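Local coordinates for hypothetical protein (Parabacteroides merdae, PDB 4OO3), which is of unknown function but probably acts as a nicotinamide-dinucleotide-dependent oxidoreductase, with a Rossmann fold joined to a larger C-terminal domain, at residues V12-L17 with K37-Y42; K29-Q34 with N65-N70; S164-V169 with T360-K365; E341-A346 with V382-I387. One frame throughout, in Å; residues are numbered along the deposited sequence.

Contact 1: residues V12-L17 with K37-Y42; sequences VKLITL and KDVYVY
T16 and Y40 share the shortest bond between these two parallel strands, T16 N giving its hydrogen to Y40 O at 2.7 Å. On one side of it Y40 N reaches L14 O at 3.0 Å in an almost straight bond (174° at the hydrogen), and on the other Y42 N reaches T16 O at 3.1 Å. Between the N-H bonds, I15 CA comes within 3.1 Å of Y40 O in a CA-H...O contact. Where the direct bonding stops, one water takes over, accepting from L14 N at 2.9 Å and donating to D38 O at 2.6 Å.

Side chains alternate about this backbone. I15, L17, Y40 and Y42 stand on one face, where I15 CG2 meets the edge of the Y42 ring at CD1, 3.9 Å away. CG2 reaches this edge from its place anti to the backbone N, with CG1 beside that N (chi1 -59°). M83 of helix 79-86 covers I15, L17 and Y42, and E86 binds the Y42 hydroxyl, so the tyrosine gives carbon atoms of its ring edge to I15 and still has a partner for its hydroxyl. T16 and V41 point to the other face, where T16 OG1 lies 3.7 Å from V39 CG1. Beta-branched I15, T16, V39 and V41 suit extended backbone.

The strands, 22° apart in direction, bracket helix 22-26 as the first beta-alpha-beta unit of the Rossmann fold. The facing N-H and C=O groups pair with each other or through the water, while I15 bonds V91 of strand 91-94 on its other side, which leaves the largely apolar side chains of both faces to pack.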
loop_
_atom_site.group_PDB
_atom_site.type_symbol
_atom_site.label_atom_id
_atom_site.label_comp_id
_atom_site.label_asym_id
_atom_site.label_seq_id
_atom_site.Cartn_x
_atom_site.Cartn_y
_atom_site.Cartn_z
ATOM N N VAL A 12 -22.121 -6.935 -8.911
ATOM C CA VAL A 12 -20.895 -6.208 -9.229
ATOM C C VAL A 12 -20.352 -6.726 -10.550
ATOM O O VAL A 12 -20.146 -7.931 -10.708
ATOM C CB VAL A 12 -19.836 -6.376 -8.120
ATOM C CG1 VAL A 12 -18.473 -5.859 -8.570
ATOM C CG2 VAL A 12 -20.293 -5.673 -6.851
ATOM N N LYS A 13 -20.129 -5.812 -11.490
ATOM C CA LYS A 13 -19.650 -6.158 -12.825
ATOM C C LYS A 13 -18.312 -5.495 -13.071
ATOM O O LYS A 13 -18.251 -4.287 -13.295
ATOM C CB LYS A 13 -20.642 -5.696 -13.891
ATOM C CG LYS A 13 -21.784 -6.662 -14.151
ATOM C CD LYS A 13 -23.127 -6.098 -13.745
ATOM C CE LYS A 13 -24.239 -7.080 -14.076
ATOM N NZ LYS A 13 -25.534 -6.385 -14.289
ATOM N N LEU A 14 -17.248 -6.290 -13.067
ATOM C CA LEU A 14 -15.883 -5.761 -13.118
ATOM C C LEU A 14 -15.421 -5.350 -14.513
ATOM O O LEU A 14 -15.656 -6.045 -15.491
ATOM C CB LEU A 14 -14.874 -6.784 -12.579
ATOM C CG LEU A 14 -14.991 -7.256 -11.134
ATOM C CD1 LEU A 14 -13.801 -8.148 -10.797
ATOM C CD2 LEU A 14 -15.088 -6.079 -10.179
ATOM N N ILE A 15 -14.748 -4.209 -14.569
ATOM C CA ILE A 15 -13.992 -3.791 -15.733
ATOM C C ILE A 15 -12.536 -3.768 -15.318
ATOM O O ILE A 15 -12.201 -3.197 -14.298
ATOM C CB ILE A 15 -14.355 -2.365 -16.172
ATOM C CG1 ILE A 15 -15.843 -2.264 -16.508
ATOM C CG2 ILE A 15 -13.489 -1.951 -17.353
ATOM C CD1 ILE A 15 -16.341 -0.840 -16.657
ATOM N N THR A 16 -11.667 -4.371 -16.105
ATOM C CA THR A 16 -10.252 -4.291 -15.814
ATOM C C THR A 16 -9.614 -3.421 -16.875
ATOM O O THR A 16 -9.609 -3.775 -18.041
ATOM C CB THR A 16 -9.624 -5.688 -15.766
ATOM O OG1 THR A 16 -10.412 -6.519 -14.904
ATOM C CG2 THR A 16 -8.193 -5.614 -15.237
ATOM N N LEU A 17 -9.099 -2.267 -16.463
ATOM C CA LEU A 17 -8.594 -1.269 -17.396
ATOM C C LEU A 17 -7.074 -1.211 -17.378
ATOM O O LEU A 17 -6.471 -0.868 -16.359
ATOM C CB LEU A 17 -9.162 0.097 -17.046
ATOM C CG LEU A 17 -8.721 1.254 -17.944
ATOM C CD1 LEU A 17 -9.201 1.076 -19.376
ATOM C CD2 LEU A 17 -9.234 2.546 -17.342
ATOM N N LYS A 37 -19.409 -13.406 -12.973
ATOM C CA LYS A 37 -18.317 -14.150 -13.602
ATOM C C LYS A 37 -17.813 -13.511 -14.891
ATOM O O LYS A 37 -16.667 -13.741 -15.275
ATOM C CB LYS A 37 -18.727 -15.591 -13.873
ATOM C CG LYS A 37 -18.402 -16.542 -12.738
ATOM C CD LYS A 37 -19.233 -16.291 -11.493
ATOM C CE LYS A 37 -18.838 -17.278 -10.409
ATOM N NZ LYS A 37 -19.796 -17.293 -9.278
ATOM N N ASP A 38 -18.660 -12.714 -15.544
ATOM C CA ASP A 38 -18.292 -12.019 -16.776
ATOM C C ASP A 38 -17.522 -10.762 -16.421
ATOM O O ASP A 38 -18.036 -9.887 -15.729
ATOM C CB ASP A 38 -19.532 -11.642 -17.602
ATOM C CG ASP A 38 -20.257 -12.854 -18.176
ATOM O OD1 ASP A 38 -19.628 -13.906 -18.404
ATOM O OD2 ASP A 38 -21.474 -12.749 -18.423
ATOM N N VAL A 39 -16.290 -10.683 -16.901
ATOM C CA VAL A 39 -15.412 -9.570 -16.599
ATOM C C VAL A 39 -14.951 -8.916 -17.902
ATOM O O VAL A 39 -14.521 -9.592 -18.831
ATOM C CB VAL A 39 -14.204 -10.040 -15.758
ATOM C CG1 VAL A 39 -13.200 -8.909 -15.541
ATOM C CG2 VAL A 39 -14.685 -10.600 -14.424
ATOM N N TYR A 40 -15.027 -7.593 -17.949
ATOM C CA TYR A 40 -14.722 -6.847 -19.159
ATOM C C TYR A 40 -13.335 -6.227 -19.079
ATOM O O TYR A 40 -13.071 -5.387 -18.224
ATOM C CB TYR A 40 -15.818 -5.805 -19.393
ATOM C CG TYR A 40 -17.172 -6.463 -19.549
ATOM C CD1 TYR A 40 -17.574 -6.969 -20.777
ATOM C CD2 TYR A 40 -18.028 -6.631 -18.461
ATOM C CE1 TYR A 40 -18.797 -7.599 -20.935
ATOM C CE2 TYR A 40 -19.258 -7.266 -18.608
ATOM C CZ TYR A 40 -19.632 -7.747 -19.848
ATOM O OH TYR A 40 -20.842 -8.379 -20.025
ATOM N N VAL A 41 -12.445 -6.669 -19.962
ATOM C CA VAL A 41 -11.071 -6.166 -20.028
ATOM C C VAL A 41 -10.889 -5.243 -21.242
ATOM O O VAL A 41 -11.269 -5.596 -22.361
ATOM C CB VAL A 41 -10.063 -7.340 -20.138
ATOM C CG1 VAL A 41 -8.639 -6.833 -20.352
ATOM C CG2 VAL A 41 -10.142 -8.242 -18.910
ATOM N N TYR A 42 -10.319 -4.064 -21.006
ATOM C CA TYR A 42 -9.925 -3.138 -22.065
ATOM C C TYR A 42 -8.470 -2.747 -21.854
ATOM O O TYR A 42 -8.100 -2.248 -20.785
ATOM C CB TYR A 42 -10.788 -1.875 -22.030
ATOM C CG TYR A 42 -12.257 -2.149 -22.218
ATOM C CD1 TYR A 42 -13.039 -2.530 -21.146
ATOM C CD2 TYR A 42 -12.853 -2.043 -23.466
ATOM C CE1 TYR A 42 -14.387 -2.795 -21.298
ATOM C CE2 TYR A 42 -14.210 -2.305 -23.633
ATOM C CZ TYR A 42 -14.965 -2.683 -22.537
ATOM O OH TYR A 42 -16.298 -2.947 -22.654
HETATM O O HOH W 1 -17.760 -9.124 -13.248
#

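Contact 2: residues K29-Q34 with N65-N70; sequences KVSYPQ and NPTAWN
T67 makes the direct contact with S31 and K29: its methyl CG2 lies 3.5 Å from S31 OG and 3.6 Å from K29 O. The residue just before it, P66, is linked to S31 by a water that donates to P66 O at 3.0 Å and is hydrogen-bonded to S31 OG at 2.7 Å. T67 OG1 sits in the crowded position between backbone N and carbonyl carbon (chi1 58°) and bonds N60, so this threonine offers its methyl to the loop 29-34 and its hydroxyl to the end of helix 47-61. A68 returns to S31 through a second water, which accepts from A68 N at 3.2 Å and bonds S31 OG at 2.8 Å. Two waters thus hold the hydroxyl, and a serine suits the place because its short side chain lets OG bond both while still touching T67.

W69 follows with its indole edge toward V30: CZ2 lies 3.5 Å from V30 O, which is in the ring plane. The second water rests over the centre of the ring, and NE1 is tied to Q28 O, fixing how the indole is turned.

Both loops lead into strands of the Rossmann sheet, 38-43 and 70-75. F59 of helix 47-61 packs on T67 and K29, I56 on W69, while helix 395-412 receives Y32 and, through E396, the charge of K29.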
loop_
_atom_site.group_PDB
_atom_site.type_symbol
_atom_site.label_atom_id
_atom_site.label_comp_id
_atom_site.label_asym_id
_atom_site.label_seq_id
_atom_site.Cartn_x
_atom_site.Cartn_y
_atom_site.Cartn_z
ATOM N N LYS A 29 -8.710 -13.370 -7.448
ATOM C CA LYS A 29 -8.144 -14.594 -6.868
ATOM C C LYS A 29 -9.222 -15.500 -6.268
ATOM O O LYS A 29 -9.076 -16.726 -6.274
ATOM C CB LYS A 29 -7.112 -14.226 -5.792
ATOM C CG LYS A 29 -6.414 -15.390 -5.092
ATOM C CD LYS A 29 -5.243 -15.919 -5.901
ATOM C CE LYS A 29 -4.381 -16.868 -5.086
ATOM N NZ LYS A 29 -2.996 -16.957 -5.624
ATOM N N VAL A 30 -10.291 -14.905 -5.739
ATOM C CA VAL A 30 -11.394 -15.694 -5.181
ATOM C C VAL A 30 -12.736 -15.241 -5.734
ATOM O O VAL A 30 -12.887 -14.100 -6.174
ATOM C CB VAL A 30 -11.419 -15.666 -3.629
ATOM C CG1 VAL A 30 -10.023 -15.890 -3.057
ATOM C CG2 VAL A 30 -11.981 -14.361 -3.112
ATOM N N SER A 31 -13.707 -16.145 -5.675
ATOM C CA SER A 31 -15.008 -15.945 -6.300
ATOM C C SER A 31 -16.038 -15.360 -5.330
ATOM O O SER A 31 -16.849 -16.085 -4.759
ATOM C CB SER A 31 -15.521 -17.281 -6.846
ATOM O OG SER A 31 -14.518 -17.937 -7.596
ATOM N N TYR A 32 -16.021 -14.045 -5.162
ATOM C CA TYR A 32 -17.018 -13.369 -4.320
ATOM C C TYR A 32 -18.393 -13.468 -5.001
ATOM O O TYR A 32 -18.519 -13.138 -6.181
ATOM C CB TYR A 32 -16.628 -11.904 -4.079
ATOM C CG TYR A 32 -15.202 -11.725 -3.603
ATOM C CD1 TYR A 32 -14.867 -11.909 -2.262
ATOM C CD2 TYR A 32 -14.184 -11.390 -4.493
ATOM C CE1 TYR A 32 -13.562 -11.754 -1.816
ATOM C CE2 TYR A 32 -12.876 -11.233 -4.060
ATOM C CZ TYR A 32 -12.570 -11.412 -2.718
ATOM O OH TYR A 32 -11.272 -11.275 -2.281
ATOM N N PRO A 33 -19.423 -13.948 -4.274
ATOM C CA PRO A 33 -20.744 -14.119 -4.884
ATOM C C PRO A 33 -21.298 -12.848 -5.526
ATOM O O PRO A 33 -21.999 -12.931 -6.535
ATOM C CB PRO A 33 -21.634 -14.541 -3.706
ATOM C CG PRO A 33 -20.708 -15.092 -2.687
ATOM C CD PRO A 33 -19.418 -14.337 -2.851
ATOM N N GLN A 34 -20.992 -11.692 -4.938
ATOM C CA GLN A 34 -21.378 -10.390 -5.493
ATOM C C GLN A 34 -20.863 -10.165 -6.904
ATOM O O GLN A 34 -21.472 -9.426 -7.672
ATOM C CB GLN A 34 -20.831 -9.249 -4.634
ATOM C CG GLN A 34 -21.746 -8.769 -3.530
ATOM C CD GLN A 34 -21.061 -7.726 -2.673
ATOM O OE1 GLN A 34 -20.072 -8.026 -2.012
ATOM N NE2 GLN A 34 -21.571 -6.495 -2.689
ATOM N N ASN A 65 -10.662 -25.102 -5.359
ATOM C CA ASN A 65 -11.638 -24.031 -5.562
ATOM C C ASN A 65 -11.298 -23.146 -6.749
ATOM O O ASN A 65 -11.096 -21.939 -6.593
ATOM C CB ASN A 65 -11.753 -23.176 -4.303
ATOM C CG ASN A 65 -12.110 -23.993 -3.083
ATOM O OD1 ASN A 65 -13.020 -24.816 -3.121
ATOM N ND2 ASN A 65 -11.394 -23.770 -1.992
ATOM N N PRO A 66 -11.225 -23.744 -7.946
ATOM C CA PRO A 66 -10.917 -22.925 -9.106
ATOM C C PRO A 66 -11.989 -21.876 -9.310
ATOM O O PRO A 66 -13.149 -22.098 -8.965
ATOM C CB PRO A 66 -10.903 -23.928 -10.264
ATOM C CG PRO A 66 -11.711 -25.084 -9.793
ATOM C CD PRO A 66 -11.539 -25.136 -8.306
ATOM N N THR A 67 -11.591 -20.727 -9.833
ATOM C CA THR A 67 -12.535 -19.686 -10.186
ATOM C C THR A 67 -13.133 -20.034 -11.545
ATOM O O THR A 67 -12.706 -20.984 -12.191
ATOM C CB THR A 67 -11.848 -18.313 -10.234
ATOM O OG1 THR A 67 -10.774 -18.343 -11.176
ATOM C CG2 THR A 67 -11.289 -17.950 -8.858
ATOM N N ALA A 68 -14.132 -19.268 -11.966
ATOM C CA ALA A 68 -14.793 -19.489 -13.248
ATOM C C ALA A 68 -15.012 -18.158 -13.975
ATOM O O ALA A 68 -16.118 -17.879 -14.447
ATOM C CB ALA A 68 -16.115 -20.211 -13.035
ATOM N N TRP A 69 -13.955 -17.349 -14.076
ATOM C CA TRP A 69 -14.063 -16.033 -14.708
ATOM C C TRP A 69 -14.155 -16.155 -16.215
ATOM O O TRP A 69 -13.422 -16.934 -16.827
ATOM C CB TRP A 69 -12.871 -15.145 -14.370
ATOM C CG TRP A 69 -12.666 -14.967 -12.916
ATOM C CD1 TRP A 69 -11.629 -15.443 -12.178
ATOM C CD2 TRP A 69 -13.528 -14.276 -12.004
ATOM N NE1 TRP A 69 -11.783 -15.086 -10.868
ATOM C CE2 TRP A 69 -12.939 -14.369 -10.729
ATOM C CE3 TRP A 69 -14.729 -13.578 -12.144
ATOM C CZ2 TRP A 69 -13.514 -13.795 -9.593
ATOM C CZ3 TRP A 69 -15.301 -13.012 -11.019
ATOM C CH2 TRP A 69 -14.689 -13.120 -9.756
ATOM N N ASN A 70 -15.070 -15.383 -16.801
ATOM C CA ASN A 70 -15.186 -15.253 -18.244
ATOM C C ASN A 70 -14.652 -13.892 -18.676
ATOM O O ASN A 70 -15.330 -12.869 -18.531
ATOM C CB ASN A 70 -16.637 -15.404 -18.665
ATOM C CG ASN A 70 -16.827 -15.248 -20.154
ATOM O OD1 ASN A 70 -15.942 -15.567 -20.945
ATOM N ND2 ASN A 70 -17.996 -14.761 -20.546
HETATM O O HOH W 2 -15.511 -17.053 -10.042
HETATM O O HOH W 3 -13.893 -20.377 -6.630
#

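Contact 3: residues S164-V169 with T360-K365; sequences STIPAV and TASMEK
S362 projects from its helix against I166, A168 and V169. Its CB meets V169 CG2 at 3.4 Å, closer than carbons usually pack, and I166 CG2 at 4.0 Å. Beyond CB, the OG lies anti to the carbonyl carbon and beside the backbone N (chi1 -62°), and three methyls gather round it. A168 CB and V169 CG2 are each 3.5 Å from S362 OG, and I166 CG2 is 3.6 Å from it. The polar need of the hydroxyl is met within its own helix, by a hydrogen bond to D358 O one turn back, so a serine fits here: small enough for the tight approach, yet able to sit among hydrocarbon groups.

One turn further along, K365 NZ passes I166 CD1 at 4.1 Å, the two side chains crossing at a slant. The lysine chain bends at its second and fourth torsions, and its charge is paired with E162.

On the other side, V169 N bonds back to I166 O, opening the short, weakly bonded helix near 167-169. This turn, just after helix 155-164, lies against helix 352-369, where V366 and L359 extend the packing of I166 and V169, and Y355 binds V169 O.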
loop_
_atom_site.group_PDB
_atom_site.type_symbol
_atom_site.label_atom_id
_atom_site.label_comp_id
_atom_site.label_asym_id
_atom_site.label_seq_id
_atom_site.Cartn_x
_atom_site.Cartn_y
_atom_site.Cartn_z
ATOM N N SER A 164 -1.325 1.209 21.228
ATOM C CA SER A 164 -1.139 2.656 21.284
ATOM C C SER A 164 -2.353 3.388 21.849
ATOM O O SER A 164 -2.220 4.500 22.360
ATOM C CB SER A 164 -0.818 3.209 19.898
ATOM O OG SER A 164 -1.965 3.224 19.056
ATOM N N THR A 165 -3.528 2.767 21.744
ATOM C CA THR A 165 -4.766 3.314 22.308
ATOM C C THR A 165 -5.000 2.943 23.779
ATOM O O THR A 165 -6.019 3.330 24.346
ATOM C CB THR A 165 -5.999 2.848 21.514
ATOM O OG1 THR A 165 -6.051 1.419 21.519
ATOM C CG2 THR A 165 -5.945 3.350 20.079
ATOM N N ILE A 166 -4.073 2.206 24.392
ATOM C CA ILE A 166 -4.190 1.825 25.805
ATOM C C ILE A 166 -3.218 2.662 26.651
ATOM O O ILE A 166 -2.023 2.374 26.692
ATOM C CB ILE A 166 -3.920 0.318 26.015
ATOM C CG1 ILE A 166 -4.824 -0.511 25.098
ATOM C CG2 ILE A 166 -4.169 -0.066 27.466
ATOM C CD1 ILE A 166 -4.536 -1.998 25.105
ATOM N N PRO A 167 -3.732 3.706 27.326
ATOM C CA PRO A 167 -2.885 4.627 28.088
ATOM C C PRO A 167 -1.966 3.959 29.118
ATOM O O PRO A 167 -0.833 4.415 29.327
ATOM C CB PRO A 167 -3.896 5.524 28.799
ATOM C CG PRO A 167 -5.109 5.492 27.943
ATOM C CD PRO A 167 -5.143 4.132 27.323
ATOM N N ALA A 168 -2.461 2.898 29.756
ATOM C CA ALA A 168 -1.666 2.137 30.714
ATOM C C ALA A 168 -0.409 1.553 30.072
ATOM O O ALA A 168 0.633 1.436 30.719
ATOM C CB ALA A 168 -2.510 1.031 31.327
ATOM N N VAL A 169 -0.512 1.193 28.797
ATOM C CA VAL A 169 0.615 0.621 28.060
ATOM C C VAL A 169 1.492 1.698 27.404
ATOM O O VAL A 169 2.695 1.742 27.635
ATOM C CB VAL A 169 0.104 -0.358 26.979
ATOM C CG1 VAL A 169 1.260 -0.962 26.205
ATOM C CG2 VAL A 169 -0.741 -1.450 27.616
ATOM N N THR A 360 0.291 -6.386 32.329
ATOM C CA THR A 360 -0.421 -7.665 32.399
ATOM C C THR A 360 -1.937 -7.462 32.515
ATOM O O THR A 360 -2.708 -8.219 31.928
ATOM C CB THR A 360 0.111 -8.557 33.545
ATOM O OG1 THR A 360 0.361 -7.756 34.703
ATOM C CG2 THR A 360 1.419 -9.256 33.133
ATOM N N ALA A 361 -2.359 -6.431 33.244
ATOM C CA ALA A 361 -3.778 -6.049 33.293
ATOM C C ALA A 361 -4.320 -5.658 31.913
ATOM O O ALA A 361 -5.436 -6.036 31.550
ATOM C CB ALA A 361 -3.994 -4.911 34.282
ATOM N N SER A 362 -3.524 -4.914 31.147
ATOM C CA SER A 362 -3.918 -4.491 29.799
ATOM C C SER A 362 -3.953 -5.637 28.791
ATOM O O SER A 362 -4.780 -5.635 27.879
ATOM C CB SER A 362 -2.979 -3.404 29.275
ATOM O OG SER A 362 -3.039 -2.247 30.083
HETATM N N MSE A 363 -3.057 -6.609 28.951
HETATM C CA MSE A 363 -2.964 -7.718 27.996
HETATM C C MSE A 363 -4.165 -8.625 28.066
HETATM O O MSE A 363 -4.494 -9.293 27.084
HETATM C CB MSE A 363 -1.687 -8.527 28.205
HETATM C CG MSE A 363 -0.454 -7.809 27.664
HETATM SE SE MSE A 363 -0.616 -7.305 25.760
HETATM C CE MSE A 363 -0.746 -9.108 24.971
ATOM N N GLU A 364 -4.843 -8.656 29.211
ATOM C CA GLU A 364 -6.113 -9.370 29.310
ATOM C C GLU A 364 -7.094 -8.851 28.250
ATOM O O GLU A 364 -7.690 -9.630 27.506
ATOM C CB GLU A 364 -6.702 -9.221 30.713
ATOM C CG GLU A 364 -5.889 -9.929 31.788
ATOM C CD GLU A 364 -6.387 -9.658 33.196
ATOM O OE1 GLU A 364 -7.413 -8.961 33.360
ATOM O OE2 GLU A 364 -5.740 -10.148 34.146
ATOM N N LYS A 365 -7.233 -7.531 28.180
ATOM C CA LYS A 365 -8.074 -6.877 27.175
ATOM C C LYS A 365 -7.609 -7.215 25.744
ATOM O O LYS A 365 -8.429 -7.512 24.878
ATOM C CB LYS A 365 -8.120 -5.354 27.449
ATOM C CG LYS A 365 -8.100 -4.406 26.248
ATOM C CD LYS A 365 -9.420 -4.363 25.484
ATOM C CE LYS A 365 -9.604 -3.038 24.750
ATOM N NZ LYS A 365 -8.385 -2.610 24.003
#

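Contact 4: residues E341-A346 with V382-I387; sequences ELFVEA and VWQVEI
V344 and W383 form the hydrogen-bonded pair at the middle of this antiparallel contact, with V344 N to W383 O at 2.7 Å and W383 N to V344 O at 2.8 Å. V385 N continues the bonding to L342 O at 2.9 Å. On the side of the sheet that carries F343 and E345, Q384 crosses the F343 ring obliquely, its CG 4.3 Å from the ring centroid in an off-centre CH-pi contact. That CG lies anti to the backbone N (chi1 178°) and the chain runs on extended, carrying NE2 to a weak hydrogen bond with E341 OE1 at 3.2 Å. Glutamine suits the place, with methylenes for the ring and an amide for the carboxylate. An alanine here would probably leave E341 OE1 without its amide partner and open a gap beside F343.

These strands belong to the large mixed sheet of the C-terminal domain, and 382-386 returns through a hairpin from strand 374-379. A water donates to E341 OE1 and V385 O and accepts from L342 N at 2.6 Å.

Further out, R331 of the next strand binds E345 and makes a cation-pi contact with F343. The opposite face suits leucine and valine: L342 CG packs on V385 CG2 at 3.9 Å, Y355 and L359 of helix 352-369 lie against V344 and W383, and L159 against L342.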
loop_
_atom_site.group_PDB
_atom_site.type_symbol
_atom_site.label_atom_id
_atom_site.label_comp_id
_atom_site.label_asym_id
_atom_site.label_seq_id
_atom_site.Cartn_x
_atom_site.Cartn_y
_atom_site.Cartn_z
ATOM N N GLU A 341 8.139 -8.563 13.992
ATOM C CA GLU A 341 7.882 -8.844 15.395
ATOM C C GLU A 341 7.714 -7.524 16.121
ATOM O O GLU A 341 8.429 -6.562 15.838
ATOM C CB GLU A 341 9.039 -9.628 16.034
ATOM C CG GLU A 341 9.312 -11.005 15.434
ATOM C CD GLU A 341 8.156 -11.989 15.576
ATOM O OE1 GLU A 341 7.240 -11.747 16.392
ATOM O OE2 GLU A 341 8.163 -13.016 14.862
ATOM N N LEU A 342 6.772 -7.494 17.061
ATOM C CA LEU A 342 6.413 -6.284 17.798
ATOM C C LEU A 342 6.991 -6.324 19.213
ATOM O O LEU A 342 6.968 -7.367 19.867
ATOM C CB LEU A 342 4.883 -6.152 17.850
ATOM C CG LEU A 342 4.249 -4.996 18.636
ATOM C CD1 LEU A 342 4.721 -3.627 18.165
ATOM C CD2 LEU A 342 2.733 -5.108 18.534
ATOM N N PHE A 343 7.514 -5.184 19.672
ATOM C CA PHE A 343 8.055 -5.051 21.024
ATOM C C PHE A 343 7.483 -3.838 21.762
ATOM O O PHE A 343 7.192 -2.810 21.155
ATOM C CB PHE A 343 9.583 -4.943 20.974
ATOM C CG PHE A 343 10.262 -6.157 20.403
ATOM C CD1 PHE A 343 10.378 -6.323 19.034
ATOM C CD2 PHE A 343 10.789 -7.134 21.239
ATOM C CE1 PHE A 343 10.993 -7.443 18.505
ATOM C CE2 PHE A 343 11.415 -8.256 20.716
ATOM C CZ PHE A 343 11.519 -8.409 19.347
ATOM N N VAL A 344 7.328 -3.980 23.078
ATOM C CA VAL A 344 6.972 -2.883 23.974
ATOM C C VAL A 344 8.199 -2.542 24.811
ATOM O O VAL A 344 8.722 -3.395 25.524
ATOM C CB VAL A 344 5.833 -3.285 24.936
ATOM C CG1 VAL A 344 5.543 -2.166 25.936
ATOM C CG2 VAL A 344 4.582 -3.663 24.155
ATOM N N GLU A 345 8.651 -1.296 24.727
ATOM C CA GLU A 345 9.859 -0.865 25.420
ATOM C C GLU A 345 9.536 0.313 26.320
ATOM O O GLU A 345 9.182 1.386 25.838
ATOM C CB GLU A 345 10.939 -0.484 24.405
ATOM C CG GLU A 345 11.079 -1.491 23.275
ATOM C CD GLU A 345 12.390 -1.372 22.512
ATOM O OE1 GLU A 345 13.071 -0.330 22.629
ATOM O OE2 GLU A 345 12.737 -2.329 21.795
ATOM N N ALA A 346 9.638 0.115 27.628
ATOM C CA ALA A 346 9.327 1.185 28.562
ATOM C C ALA A 346 10.337 2.305 28.405
ATOM O O ALA A 346 11.501 2.061 28.074
ATOM C CB ALA A 346 9.324 0.673 29.990
ATOM N N VAL A 382 11.660 -4.335 28.369
ATOM C CA VAL A 382 11.432 -4.719 26.969
ATOM C C VAL A 382 10.674 -6.051 26.856
ATOM O O VAL A 382 11.193 -7.101 27.247
ATOM C CB VAL A 382 12.752 -4.835 26.183
ATOM C CG1 VAL A 382 12.466 -5.085 24.705
ATOM C CG2 VAL A 382 13.598 -3.580 26.361
ATOM N N TRP A 383 9.459 -5.995 26.306
ATOM C CA TRP A 383 8.604 -7.173 26.118
ATOM C C TRP A 383 8.283 -7.400 24.648
ATOM O O TRP A 383 7.842 -6.481 23.957
ATOM C CB TRP A 383 7.281 -7.002 26.865
ATOM C CG TRP A 383 7.410 -7.024 28.354
ATOM C CD1 TRP A 383 7.217 -8.093 29.177
ATOM C CD2 TRP A 383 7.760 -5.925 29.197
ATOM N NE1 TRP A 383 7.426 -7.728 30.483
ATOM C CE2 TRP A 383 7.762 -6.401 30.523
ATOM C CE3 TRP A 383 8.073 -4.580 28.959
ATOM C CZ2 TRP A 383 8.063 -5.579 31.614
ATOM C CZ3 TRP A 383 8.375 -3.761 30.049
ATOM C CH2 TRP A 383 8.366 -4.267 31.357
ATOM N N GLN A 384 8.493 -8.625 24.174
ATOM C CA GLN A 384 8.039 -9.012 22.848
ATOM C C GLN A 384 6.582 -9.465 22.908
ATOM O O GLN A 384 6.194 -10.183 23.824
ATOM C CB GLN A 384 8.890 -10.148 22.290
ATOM C CG GLN A 384 8.420 -10.620 20.920
ATOM C CD GLN A 384 9.465 -11.415 20.166
ATOM O OE1 GLN A 384 10.611 -11.539 20.600
ATOM N NE2 GLN A 384 9.071 -11.959 19.019
ATOM N N VAL A 385 5.795 -9.060 21.916
ATOM C CA VAL A 385 4.413 -9.507 21.789
ATOM C C VAL A 385 4.379 -10.817 21.018
ATOM O O VAL A 385 4.530 -10.836 19.806
ATOM C CB VAL A 385 3.528 -8.466 21.074
ATOM C CG1 VAL A 385 2.082 -8.953 20.982
ATOM C CG2 VAL A 385 3.584 -7.127 21.799
ATOM N N GLU A 386 4.177 -11.912 21.740
ATOM C CA GLU A 386 4.095 -13.238 21.151
ATOM C C GLU A 386 2.808 -13.346 20.330
ATOM O O GLU A 386 1.720 -13.178 20.857
ATOM C CB GLU A 386 4.109 -14.285 22.270
ATOM C CG GLU A 386 4.409 -15.713 21.838
ATOM C CD GLU A 386 4.267 -16.715 22.981
ATOM O OE1 GLU A 386 4.061 -16.300 24.144
ATOM O OE2 GLU A 386 4.356 -17.931 22.716
ATOM N N ILE A 387 2.946 -13.625 19.039
ATOM C CA ILE A 387 1.815 -13.710 18.121
ATOM C C ILE A 387 1.733 -15.115 17.535
ATOM O O ILE A 387 2.675 -15.561 16.882
ATOM C CB ILE A 387 1.984 -12.713 16.962
ATOM C CG1 ILE A 387 2.060 -11.280 17.496
ATOM C CG2 ILE A 387 0.833 -12.838 15.966
ATOM C CD1 ILE A 387 2.743 -10.312 16.555
HETATM O O HOH W 4 5.756 -9.834 17.608
#

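Overall arrangement
The four contacts fall into two pairs. Contacts 1 and 2, centres 13 Å apart, touch directly: N70 N probably bonds K37 O, and N70 ND2 probably bonds D38 OD1; these bonds lie where the loop 65-70 passes into strand 70-75, the neighbour of 38-43. Contacts 3 and 4 also have centres 13 Å apart, and their nearest atoms come to about 4 Å; helix 352-369 follows strand 341-346 in the chain and serves both. Between the pairs lie long gaps, centres 46 Å apart for contacts 1 and 3 and 39 Å for contacts 2 and 4. The first pair belongs to the Rossmann part, which probably binds the dinucleotide, the second to the C-terminal domain.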